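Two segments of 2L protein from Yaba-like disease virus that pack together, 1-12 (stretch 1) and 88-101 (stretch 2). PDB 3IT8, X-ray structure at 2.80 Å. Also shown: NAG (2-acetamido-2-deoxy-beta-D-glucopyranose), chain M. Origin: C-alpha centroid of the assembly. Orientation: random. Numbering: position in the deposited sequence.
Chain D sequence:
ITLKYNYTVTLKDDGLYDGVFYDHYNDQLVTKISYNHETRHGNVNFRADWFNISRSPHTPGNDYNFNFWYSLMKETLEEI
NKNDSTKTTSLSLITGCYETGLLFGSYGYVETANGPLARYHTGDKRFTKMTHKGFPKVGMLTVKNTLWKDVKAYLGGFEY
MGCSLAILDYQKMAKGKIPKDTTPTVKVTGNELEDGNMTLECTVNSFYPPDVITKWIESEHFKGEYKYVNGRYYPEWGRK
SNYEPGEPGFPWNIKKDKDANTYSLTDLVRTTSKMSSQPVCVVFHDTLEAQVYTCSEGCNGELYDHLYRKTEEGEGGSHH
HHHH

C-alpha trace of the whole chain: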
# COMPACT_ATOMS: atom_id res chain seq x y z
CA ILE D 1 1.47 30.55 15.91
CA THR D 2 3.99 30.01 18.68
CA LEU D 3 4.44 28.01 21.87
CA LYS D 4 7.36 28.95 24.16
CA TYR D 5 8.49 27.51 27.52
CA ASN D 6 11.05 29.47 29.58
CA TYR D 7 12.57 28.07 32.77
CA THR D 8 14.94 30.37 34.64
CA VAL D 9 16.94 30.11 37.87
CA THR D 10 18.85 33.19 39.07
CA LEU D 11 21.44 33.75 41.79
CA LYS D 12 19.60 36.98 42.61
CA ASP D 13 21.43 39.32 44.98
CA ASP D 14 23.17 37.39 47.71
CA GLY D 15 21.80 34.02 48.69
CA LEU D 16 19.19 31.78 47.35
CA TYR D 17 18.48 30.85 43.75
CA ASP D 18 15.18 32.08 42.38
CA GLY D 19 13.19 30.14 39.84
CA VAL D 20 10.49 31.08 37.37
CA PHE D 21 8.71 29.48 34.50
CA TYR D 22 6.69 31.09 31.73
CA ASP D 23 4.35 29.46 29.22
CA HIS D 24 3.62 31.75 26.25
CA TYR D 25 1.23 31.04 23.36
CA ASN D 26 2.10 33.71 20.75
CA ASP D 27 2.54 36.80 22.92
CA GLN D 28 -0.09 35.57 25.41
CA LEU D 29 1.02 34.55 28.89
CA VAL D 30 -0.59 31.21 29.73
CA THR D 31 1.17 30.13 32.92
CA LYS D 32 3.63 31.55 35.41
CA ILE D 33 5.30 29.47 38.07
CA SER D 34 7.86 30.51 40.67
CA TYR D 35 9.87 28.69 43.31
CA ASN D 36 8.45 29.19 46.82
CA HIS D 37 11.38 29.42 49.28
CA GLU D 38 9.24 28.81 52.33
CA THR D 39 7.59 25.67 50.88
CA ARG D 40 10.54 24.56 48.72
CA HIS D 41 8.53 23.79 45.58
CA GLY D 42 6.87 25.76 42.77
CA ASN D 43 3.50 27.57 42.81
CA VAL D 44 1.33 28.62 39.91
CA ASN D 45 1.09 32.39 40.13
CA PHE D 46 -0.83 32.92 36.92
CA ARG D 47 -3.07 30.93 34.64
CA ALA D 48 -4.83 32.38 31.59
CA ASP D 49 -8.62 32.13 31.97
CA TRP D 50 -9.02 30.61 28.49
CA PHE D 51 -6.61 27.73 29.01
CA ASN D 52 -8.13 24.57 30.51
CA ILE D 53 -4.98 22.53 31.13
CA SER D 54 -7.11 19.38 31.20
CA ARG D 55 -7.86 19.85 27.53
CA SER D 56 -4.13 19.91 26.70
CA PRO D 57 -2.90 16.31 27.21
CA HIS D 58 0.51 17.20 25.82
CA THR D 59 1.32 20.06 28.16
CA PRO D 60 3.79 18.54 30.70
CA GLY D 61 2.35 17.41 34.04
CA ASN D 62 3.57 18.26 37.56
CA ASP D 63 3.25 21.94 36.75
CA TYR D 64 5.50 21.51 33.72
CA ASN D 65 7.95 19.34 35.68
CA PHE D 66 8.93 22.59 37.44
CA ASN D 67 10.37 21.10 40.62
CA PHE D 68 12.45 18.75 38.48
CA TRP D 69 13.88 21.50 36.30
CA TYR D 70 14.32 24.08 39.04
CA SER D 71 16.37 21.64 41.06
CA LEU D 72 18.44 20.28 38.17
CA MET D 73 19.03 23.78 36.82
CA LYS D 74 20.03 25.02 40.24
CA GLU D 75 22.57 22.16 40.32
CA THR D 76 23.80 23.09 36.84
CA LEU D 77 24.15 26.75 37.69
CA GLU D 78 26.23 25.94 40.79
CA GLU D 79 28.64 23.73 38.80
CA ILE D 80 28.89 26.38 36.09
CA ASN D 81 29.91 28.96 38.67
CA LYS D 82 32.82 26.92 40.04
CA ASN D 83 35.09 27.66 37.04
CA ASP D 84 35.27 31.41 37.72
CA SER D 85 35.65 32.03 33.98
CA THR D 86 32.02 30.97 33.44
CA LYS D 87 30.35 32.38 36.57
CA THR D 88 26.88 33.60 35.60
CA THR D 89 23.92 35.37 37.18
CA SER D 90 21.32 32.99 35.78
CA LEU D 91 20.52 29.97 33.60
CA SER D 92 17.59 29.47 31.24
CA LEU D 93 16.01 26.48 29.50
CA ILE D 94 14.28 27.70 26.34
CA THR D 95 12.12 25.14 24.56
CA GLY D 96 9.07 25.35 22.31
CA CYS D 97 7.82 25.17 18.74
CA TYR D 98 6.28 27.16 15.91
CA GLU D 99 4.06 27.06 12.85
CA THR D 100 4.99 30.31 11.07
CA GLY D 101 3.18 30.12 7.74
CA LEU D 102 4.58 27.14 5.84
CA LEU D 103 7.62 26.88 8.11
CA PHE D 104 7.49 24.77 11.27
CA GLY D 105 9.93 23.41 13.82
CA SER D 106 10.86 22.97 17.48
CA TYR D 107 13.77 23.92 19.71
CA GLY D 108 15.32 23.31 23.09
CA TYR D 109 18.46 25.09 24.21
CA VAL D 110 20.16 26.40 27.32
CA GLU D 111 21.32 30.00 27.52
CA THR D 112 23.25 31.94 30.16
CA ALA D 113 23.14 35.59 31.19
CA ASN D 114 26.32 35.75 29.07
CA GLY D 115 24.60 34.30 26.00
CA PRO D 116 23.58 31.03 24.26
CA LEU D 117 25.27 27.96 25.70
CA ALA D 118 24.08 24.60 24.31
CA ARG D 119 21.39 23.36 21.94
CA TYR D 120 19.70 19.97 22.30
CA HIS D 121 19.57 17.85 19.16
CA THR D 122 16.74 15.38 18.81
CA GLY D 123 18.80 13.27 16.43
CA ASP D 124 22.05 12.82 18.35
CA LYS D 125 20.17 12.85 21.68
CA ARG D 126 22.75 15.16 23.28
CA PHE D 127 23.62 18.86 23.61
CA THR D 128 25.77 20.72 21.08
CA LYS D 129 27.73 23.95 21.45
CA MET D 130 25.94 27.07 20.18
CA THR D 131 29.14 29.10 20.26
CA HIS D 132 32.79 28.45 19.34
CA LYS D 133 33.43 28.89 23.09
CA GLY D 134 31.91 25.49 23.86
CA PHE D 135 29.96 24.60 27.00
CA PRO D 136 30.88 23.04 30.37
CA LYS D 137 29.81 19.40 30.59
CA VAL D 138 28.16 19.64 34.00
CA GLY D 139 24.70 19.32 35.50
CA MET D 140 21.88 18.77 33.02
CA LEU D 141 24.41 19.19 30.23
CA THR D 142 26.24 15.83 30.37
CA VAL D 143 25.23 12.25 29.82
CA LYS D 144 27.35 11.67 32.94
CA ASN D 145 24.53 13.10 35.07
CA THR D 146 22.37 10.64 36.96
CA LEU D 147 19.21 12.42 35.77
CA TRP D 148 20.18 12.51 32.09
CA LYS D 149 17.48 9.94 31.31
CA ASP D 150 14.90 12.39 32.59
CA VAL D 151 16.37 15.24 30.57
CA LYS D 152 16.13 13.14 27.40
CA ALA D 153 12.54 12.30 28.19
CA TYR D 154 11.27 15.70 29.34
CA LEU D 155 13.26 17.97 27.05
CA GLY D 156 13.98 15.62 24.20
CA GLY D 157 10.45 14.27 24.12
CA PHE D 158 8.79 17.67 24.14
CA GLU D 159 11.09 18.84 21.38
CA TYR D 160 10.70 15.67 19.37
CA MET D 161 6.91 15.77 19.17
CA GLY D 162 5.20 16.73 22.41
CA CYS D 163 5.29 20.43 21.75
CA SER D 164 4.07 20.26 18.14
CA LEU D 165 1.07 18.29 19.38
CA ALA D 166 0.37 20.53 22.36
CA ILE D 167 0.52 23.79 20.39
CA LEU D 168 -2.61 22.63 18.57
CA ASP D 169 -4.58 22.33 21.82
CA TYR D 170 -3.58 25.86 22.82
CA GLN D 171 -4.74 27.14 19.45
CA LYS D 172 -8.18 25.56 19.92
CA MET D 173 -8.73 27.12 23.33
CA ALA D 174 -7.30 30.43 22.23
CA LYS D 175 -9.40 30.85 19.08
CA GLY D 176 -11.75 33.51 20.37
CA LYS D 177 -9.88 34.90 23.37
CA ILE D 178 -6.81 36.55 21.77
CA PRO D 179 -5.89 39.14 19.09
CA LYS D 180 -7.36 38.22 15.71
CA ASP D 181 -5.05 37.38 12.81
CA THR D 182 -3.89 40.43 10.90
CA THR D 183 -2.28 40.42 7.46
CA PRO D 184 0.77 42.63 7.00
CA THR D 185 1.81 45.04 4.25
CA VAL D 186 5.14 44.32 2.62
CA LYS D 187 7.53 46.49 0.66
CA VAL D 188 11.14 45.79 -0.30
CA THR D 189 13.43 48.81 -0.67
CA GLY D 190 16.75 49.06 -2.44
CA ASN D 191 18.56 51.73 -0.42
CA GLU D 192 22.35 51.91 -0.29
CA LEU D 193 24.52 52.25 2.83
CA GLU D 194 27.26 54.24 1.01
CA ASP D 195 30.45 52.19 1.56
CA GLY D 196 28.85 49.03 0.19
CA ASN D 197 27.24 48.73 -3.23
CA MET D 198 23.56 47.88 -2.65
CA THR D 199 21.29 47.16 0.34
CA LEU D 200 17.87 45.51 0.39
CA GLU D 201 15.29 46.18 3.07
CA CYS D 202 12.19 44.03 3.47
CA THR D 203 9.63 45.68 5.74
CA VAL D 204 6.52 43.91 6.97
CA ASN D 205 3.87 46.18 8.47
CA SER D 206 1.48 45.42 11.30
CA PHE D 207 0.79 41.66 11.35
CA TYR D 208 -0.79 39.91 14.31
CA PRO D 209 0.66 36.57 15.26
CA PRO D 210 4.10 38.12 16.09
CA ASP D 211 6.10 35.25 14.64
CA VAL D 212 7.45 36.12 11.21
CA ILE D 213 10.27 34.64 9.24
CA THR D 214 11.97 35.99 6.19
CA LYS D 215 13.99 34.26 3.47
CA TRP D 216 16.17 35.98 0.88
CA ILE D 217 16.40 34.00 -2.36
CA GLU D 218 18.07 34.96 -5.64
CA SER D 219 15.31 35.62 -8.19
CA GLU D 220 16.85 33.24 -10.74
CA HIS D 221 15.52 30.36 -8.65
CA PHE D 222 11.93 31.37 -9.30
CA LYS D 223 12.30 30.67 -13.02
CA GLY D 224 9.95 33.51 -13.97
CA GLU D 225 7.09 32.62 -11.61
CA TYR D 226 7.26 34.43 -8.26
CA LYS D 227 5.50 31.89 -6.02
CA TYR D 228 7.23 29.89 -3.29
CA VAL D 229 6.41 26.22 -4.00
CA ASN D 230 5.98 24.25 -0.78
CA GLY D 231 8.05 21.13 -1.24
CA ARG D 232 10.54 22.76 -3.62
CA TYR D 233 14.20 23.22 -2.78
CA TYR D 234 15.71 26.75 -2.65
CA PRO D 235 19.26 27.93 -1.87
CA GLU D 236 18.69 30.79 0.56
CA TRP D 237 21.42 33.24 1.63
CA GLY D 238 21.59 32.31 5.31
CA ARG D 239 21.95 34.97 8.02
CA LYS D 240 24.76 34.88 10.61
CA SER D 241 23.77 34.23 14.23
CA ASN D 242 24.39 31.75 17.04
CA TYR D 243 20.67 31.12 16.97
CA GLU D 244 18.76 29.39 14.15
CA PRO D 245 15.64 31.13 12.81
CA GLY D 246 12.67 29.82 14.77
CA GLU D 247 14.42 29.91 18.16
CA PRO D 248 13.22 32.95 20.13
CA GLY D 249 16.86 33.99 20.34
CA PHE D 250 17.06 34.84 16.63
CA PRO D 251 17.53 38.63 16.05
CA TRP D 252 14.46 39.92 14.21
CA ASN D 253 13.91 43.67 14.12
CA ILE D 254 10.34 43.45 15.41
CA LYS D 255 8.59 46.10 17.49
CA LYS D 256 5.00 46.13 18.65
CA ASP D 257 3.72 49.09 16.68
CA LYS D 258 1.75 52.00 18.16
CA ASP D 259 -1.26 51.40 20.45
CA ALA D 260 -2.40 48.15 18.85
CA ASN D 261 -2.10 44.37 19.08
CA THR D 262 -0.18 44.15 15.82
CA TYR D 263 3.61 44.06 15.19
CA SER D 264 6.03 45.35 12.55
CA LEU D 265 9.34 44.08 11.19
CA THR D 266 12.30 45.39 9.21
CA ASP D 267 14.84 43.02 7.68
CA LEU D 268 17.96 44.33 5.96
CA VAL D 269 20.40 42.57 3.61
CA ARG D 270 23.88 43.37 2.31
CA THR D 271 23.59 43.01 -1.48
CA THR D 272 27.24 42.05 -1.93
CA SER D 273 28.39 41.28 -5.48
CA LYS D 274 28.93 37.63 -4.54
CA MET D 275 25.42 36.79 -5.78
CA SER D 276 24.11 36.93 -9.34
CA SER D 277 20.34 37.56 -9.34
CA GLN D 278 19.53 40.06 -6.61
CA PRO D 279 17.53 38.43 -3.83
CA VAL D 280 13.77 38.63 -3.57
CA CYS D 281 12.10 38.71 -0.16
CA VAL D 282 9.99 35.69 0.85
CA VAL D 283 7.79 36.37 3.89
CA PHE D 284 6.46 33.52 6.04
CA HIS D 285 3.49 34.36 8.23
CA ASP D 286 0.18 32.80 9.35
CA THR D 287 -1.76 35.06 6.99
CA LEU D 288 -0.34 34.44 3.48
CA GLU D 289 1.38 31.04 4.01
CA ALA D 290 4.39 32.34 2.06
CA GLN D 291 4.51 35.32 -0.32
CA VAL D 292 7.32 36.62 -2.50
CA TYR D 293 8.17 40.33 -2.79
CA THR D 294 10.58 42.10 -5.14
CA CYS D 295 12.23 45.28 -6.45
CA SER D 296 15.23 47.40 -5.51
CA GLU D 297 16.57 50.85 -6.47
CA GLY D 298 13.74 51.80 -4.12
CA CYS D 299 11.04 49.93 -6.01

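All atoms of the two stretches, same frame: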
# COMPACT_ATOMS: atom_id res chain seq x y z
N ILE D 1 1.65 30.75 14.45
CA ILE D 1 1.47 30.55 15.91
C ILE D 1 2.76 30.09 16.59
O ILE D 1 3.65 29.53 15.95
CB ILE D 1 0.37 29.54 16.22
CG1 ILE D 1 0.63 28.23 15.48
CG2 ILE D 1 -0.97 30.12 15.84
CD1 ILE D 1 -0.41 27.16 15.75
N THR D 2 2.82 30.33 17.89
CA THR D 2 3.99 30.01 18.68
C THR D 2 3.71 29.48 20.07
O THR D 2 2.75 29.90 20.72
CB THR D 2 4.87 31.27 18.79
OG1 THR D 2 5.97 31.16 17.89
CG2 THR D 2 5.37 31.50 20.22
N LEU D 3 4.54 28.54 20.51
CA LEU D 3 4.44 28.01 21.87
C LEU D 3 5.85 28.04 22.49
O LEU D 3 6.76 27.37 22.01
CB LEU D 3 3.88 26.59 21.87
CG LEU D 3 3.63 26.03 23.29
CD1 LEU D 3 2.73 26.96 24.09
CD2 LEU D 3 2.97 24.67 23.20
N LYS D 4 6.04 28.84 23.53
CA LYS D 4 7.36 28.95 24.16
C LYS D 4 7.37 28.67 25.66
O LYS D 4 6.53 29.20 26.39
CB LYS D 4 7.94 30.35 23.90
CG LYS D 4 9.34 30.52 24.43
CD LYS D 4 9.93 31.89 24.15
CE LYS D 4 9.30 32.98 25.01
NZ LYS D 4 10.00 34.30 24.84
N TYR D 5 8.31 27.84 26.11
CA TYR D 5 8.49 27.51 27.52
C TYR D 5 9.83 28.10 27.97
O TYR D 5 10.87 27.89 27.33
CB TYR D 5 8.50 26.00 27.71
CG TYR D 5 7.14 25.34 27.64
CD1 TYR D 5 6.01 26.07 27.28
CD2 TYR D 5 6.99 23.98 27.92
CE1 TYR D 5 4.75 25.46 27.20
CE2 TYR D 5 5.73 23.36 27.83
CZ TYR D 5 4.62 24.11 27.47
OH TYR D 5 3.40 23.50 27.37
N ASN D 6 9.83 28.83 29.08
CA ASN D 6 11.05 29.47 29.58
C ASN D 6 11.23 29.14 31.06
O ASN D 6 10.40 29.52 31.88
CB ASN D 6 10.94 31.00 29.38
CG ASN D 6 12.17 31.77 29.85
OD1 ASN D 6 13.12 31.21 30.40
ND2 ASN D 6 12.12 33.09 29.62
N TYR D 7 12.28 28.40 31.38
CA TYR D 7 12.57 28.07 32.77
C TYR D 7 13.82 28.87 33.14
O TYR D 7 14.81 28.82 32.41
CB TYR D 7 12.90 26.59 32.95
CG TYR D 7 11.79 25.63 32.64
CD1 TYR D 7 11.54 25.23 31.33
CD2 TYR D 7 11.03 25.06 33.66
CE1 TYR D 7 10.58 24.27 31.05
CE2 TYR D 7 10.06 24.11 33.39
CZ TYR D 7 9.84 23.71 32.07
OH TYR D 7 8.91 22.73 31.77
N THR D 8 13.78 29.59 34.25
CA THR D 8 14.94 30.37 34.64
C THR D 8 15.28 30.39 36.13
O THR D 8 14.43 30.72 36.95
CB THR D 8 14.79 31.82 34.18
OG1 THR D 8 14.45 31.85 32.79
CG2 THR D 8 16.08 32.59 34.40
N VAL D 9 16.51 30.02 36.48
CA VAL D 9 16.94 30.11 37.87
C VAL D 9 17.99 31.24 37.91
O VAL D 9 18.84 31.36 37.01
CB VAL D 9 17.52 28.79 38.41
CG1 VAL D 9 16.58 27.67 38.11
CG2 VAL D 9 18.87 28.54 37.82
N THR D 10 17.92 32.08 38.93
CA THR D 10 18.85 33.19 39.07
C THR D 10 19.51 33.21 40.44
O THR D 10 18.90 32.79 41.43
CB THR D 10 18.13 34.51 38.90
OG1 THR D 10 17.10 34.36 37.92
CG2 THR D 10 19.08 35.57 38.43
N LEU D 11 20.75 33.69 40.52
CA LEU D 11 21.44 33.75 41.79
C LEU D 11 20.95 34.95 42.58
O LEU D 11 21.31 35.11 43.75
CB LEU D 11 22.95 33.86 41.59
CG LEU D 11 23.75 32.75 42.29
CD1 LEU D 11 25.22 33.06 42.21
CD2 LEU D 11 23.32 32.63 43.75
N LYS D 12 20.14 35.79 41.95
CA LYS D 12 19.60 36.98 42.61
C LYS D 12 20.73 37.69 43.33
O LYS D 12 21.90 37.42 43.05
CB LYS D 12 18.52 36.59 43.62
CG LYS D 12 17.10 36.82 43.13
CD LYS D 12 16.87 38.28 42.82
CE LYS D 12 15.44 38.55 42.36
NZ LYS D 12 15.17 40.02 42.16
N THR D 88 28.00 32.89 36.19
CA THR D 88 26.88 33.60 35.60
C THR D 88 25.80 33.91 36.62
O THR D 88 25.69 33.22 37.64
CB THR D 88 26.22 32.78 34.48
OG1 THR D 88 27.20 32.43 33.50
CG2 THR D 88 25.12 33.59 33.81
N THR D 89 25.01 34.93 36.32
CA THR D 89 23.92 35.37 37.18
C THR D 89 22.76 34.39 37.15
O THR D 89 22.16 34.08 38.19
CB THR D 89 23.35 36.69 36.71
OG1 THR D 89 24.43 37.61 36.49
CG2 THR D 89 22.40 37.26 37.73
N SER D 90 22.43 33.91 35.95
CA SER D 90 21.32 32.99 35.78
C SER D 90 21.48 31.99 34.64
O SER D 90 22.40 32.09 33.83
CB SER D 90 20.03 33.77 35.54
OG SER D 90 20.14 34.51 34.34
N LEU D 91 20.55 31.04 34.60
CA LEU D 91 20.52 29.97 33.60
C LEU D 91 19.09 29.82 33.11
O LEU D 91 18.14 29.91 33.90
CB LEU D 91 20.99 28.67 34.23
CG LEU D 91 21.31 27.53 33.27
CD1 LEU D 91 22.38 27.99 32.30
CD2 LEU D 91 21.79 26.32 34.05
N SER D 92 18.92 29.62 31.82
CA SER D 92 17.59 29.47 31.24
C SER D 92 17.44 28.28 30.29
O SER D 92 18.35 27.97 29.50
CB SER D 92 17.19 30.73 30.46
OG SER D 92 17.01 31.83 31.31
N LEU D 93 16.30 27.61 30.38
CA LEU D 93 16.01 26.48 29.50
C LEU D 93 14.90 26.95 28.57
O LEU D 93 13.75 27.08 28.97
CB LEU D 93 15.53 25.28 30.30
CG LEU D 93 15.10 24.12 29.41
CD1 LEU D 93 16.27 23.70 28.54
CD2 LEU D 93 14.60 22.93 30.25
N ILE D 94 15.25 27.22 27.32
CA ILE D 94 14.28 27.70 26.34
C ILE D 94 13.87 26.56 25.42
O ILE D 94 14.70 25.99 24.72
CB ILE D 94 14.88 28.83 25.47
CG1 ILE D 94 15.41 29.95 26.37
CG2 ILE D 94 13.84 29.39 24.53
CD1 ILE D 94 14.40 30.49 27.32
N THR D 95 12.59 26.23 25.42
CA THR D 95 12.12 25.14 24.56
C THR D 95 10.72 25.49 24.07
O THR D 95 9.98 26.18 24.77
CB THR D 95 12.11 23.81 25.33
OG1 THR D 95 11.87 22.73 24.42
CG2 THR D 95 11.04 23.81 26.41
N GLY D 96 10.38 25.04 22.88
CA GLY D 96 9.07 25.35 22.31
C GLY D 96 9.02 25.03 20.83
O GLY D 96 9.94 24.42 20.28
N CYS D 97 7.95 25.44 20.17
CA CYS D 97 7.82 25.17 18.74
C CYS D 97 7.07 26.28 18.02
O CYS D 97 6.61 27.24 18.65
CB CYS D 97 7.10 23.84 18.50
SG CYS D 97 5.31 23.86 18.80
N TYR D 98 6.94 26.15 16.70
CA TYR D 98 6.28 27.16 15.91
C TYR D 98 5.73 26.64 14.59
O TYR D 98 6.23 25.66 14.04
CB TYR D 98 7.26 28.29 15.60
CG TYR D 98 8.42 27.82 14.75
CD1 TYR D 98 8.36 27.86 13.36
CD2 TYR D 98 9.57 27.30 15.35
CE1 TYR D 98 9.42 27.39 12.58
CE2 TYR D 98 10.63 26.83 14.59
CZ TYR D 98 10.55 26.87 13.20
OH TYR D 98 11.60 26.37 12.46
N GLU D 99 4.70 27.33 14.11
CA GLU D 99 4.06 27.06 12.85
C GLU D 99 3.88 28.46 12.26
O GLU D 99 2.82 29.05 12.37
CB GLU D 99 2.71 26.39 13.06
CG GLU D 99 2.68 24.97 12.56
CD GLU D 99 1.29 24.35 12.59
OE1 GLU D 99 0.35 24.94 12.00
OE2 GLU D 99 1.14 23.27 13.20
N THR D 100 4.96 28.98 11.69
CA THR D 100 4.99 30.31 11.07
C THR D 100 4.73 30.15 9.57
O THR D 100 5.66 29.89 8.80
CB THR D 100 6.37 30.95 11.26
OG1 THR D 100 6.70 30.94 12.65
CG2 THR D 100 6.38 32.38 10.75
N GLY D 101 3.48 30.31 9.14
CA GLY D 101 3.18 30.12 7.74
C GLY D 101 3.47 28.67 7.36
O GLY D 101 3.03 27.75 8.04
C1 NAG M . 13.09 34.01 30.20
C2 NAG M . 13.44 35.09 29.17
C3 NAG M . 14.45 36.08 29.79
C4 NAG M . 13.88 36.68 31.07
C5 NAG M . 13.54 35.52 32.02
C6 NAG M . 12.95 35.96 33.34
C7 NAG M . 13.22 34.31 26.90
C8 NAG M . 13.93 34.04 25.59
N2 NAG M . 13.98 34.46 27.98
O3 NAG M . 14.77 37.11 28.86
O4 NAG M . 14.81 37.59 31.68
O5 NAG M . 12.57 34.63 31.38
O6 NAG M . 11.58 36.31 33.22
O7 NAG M . 12.00 34.39 26.92

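The apolar centre of this contact lies on one face of an antiparallel pair of strands, where Leu3, Tyr5, Tyr7 and Val9 stand beside Cys97, Thr95, Leu93 and Leu91, all buried. Tyr7 CB lies 4.0 Å from Leu93 CB, and Val9 CG2 4.2 Å from Leu91 CB. Branched and aromatic side chains suit this face because they cover the backbone with hydrocarbon; the methyl of Thr95 joins in, CG2 being 3.6 Å from Tyr5 CB, while its hydroxyl is satisfied elsewhere in the structure.

Beneath them, these same residues pair through their backbones. Each of the four pairs makes two hydrogen bonds, such as Tyr5 N to Thr95 O (2.7 Å) and Leu93 N to Tyr7 O (2.8 Å), so burial costs the peptide groups little. Ile1 and Glu99 extend the ladder at one end; at the other, Leu11 N donates to Thr89 O at 2.8 Å.

The opposite face is more polar. Thr8 OG1 and Ser92 OG share a hydrogen bond of 3.0 Å, their short side chains fitting a close pair. Gly96 faces Lys4, and a CB there would clash with Leu3 O. Asn6 ND2 is bonded to C1 of the NAG sugar, whose O7 accepts a 2.9 Å hydrogen bond from Lys4 NZ, the long lysine chain spanning the gap.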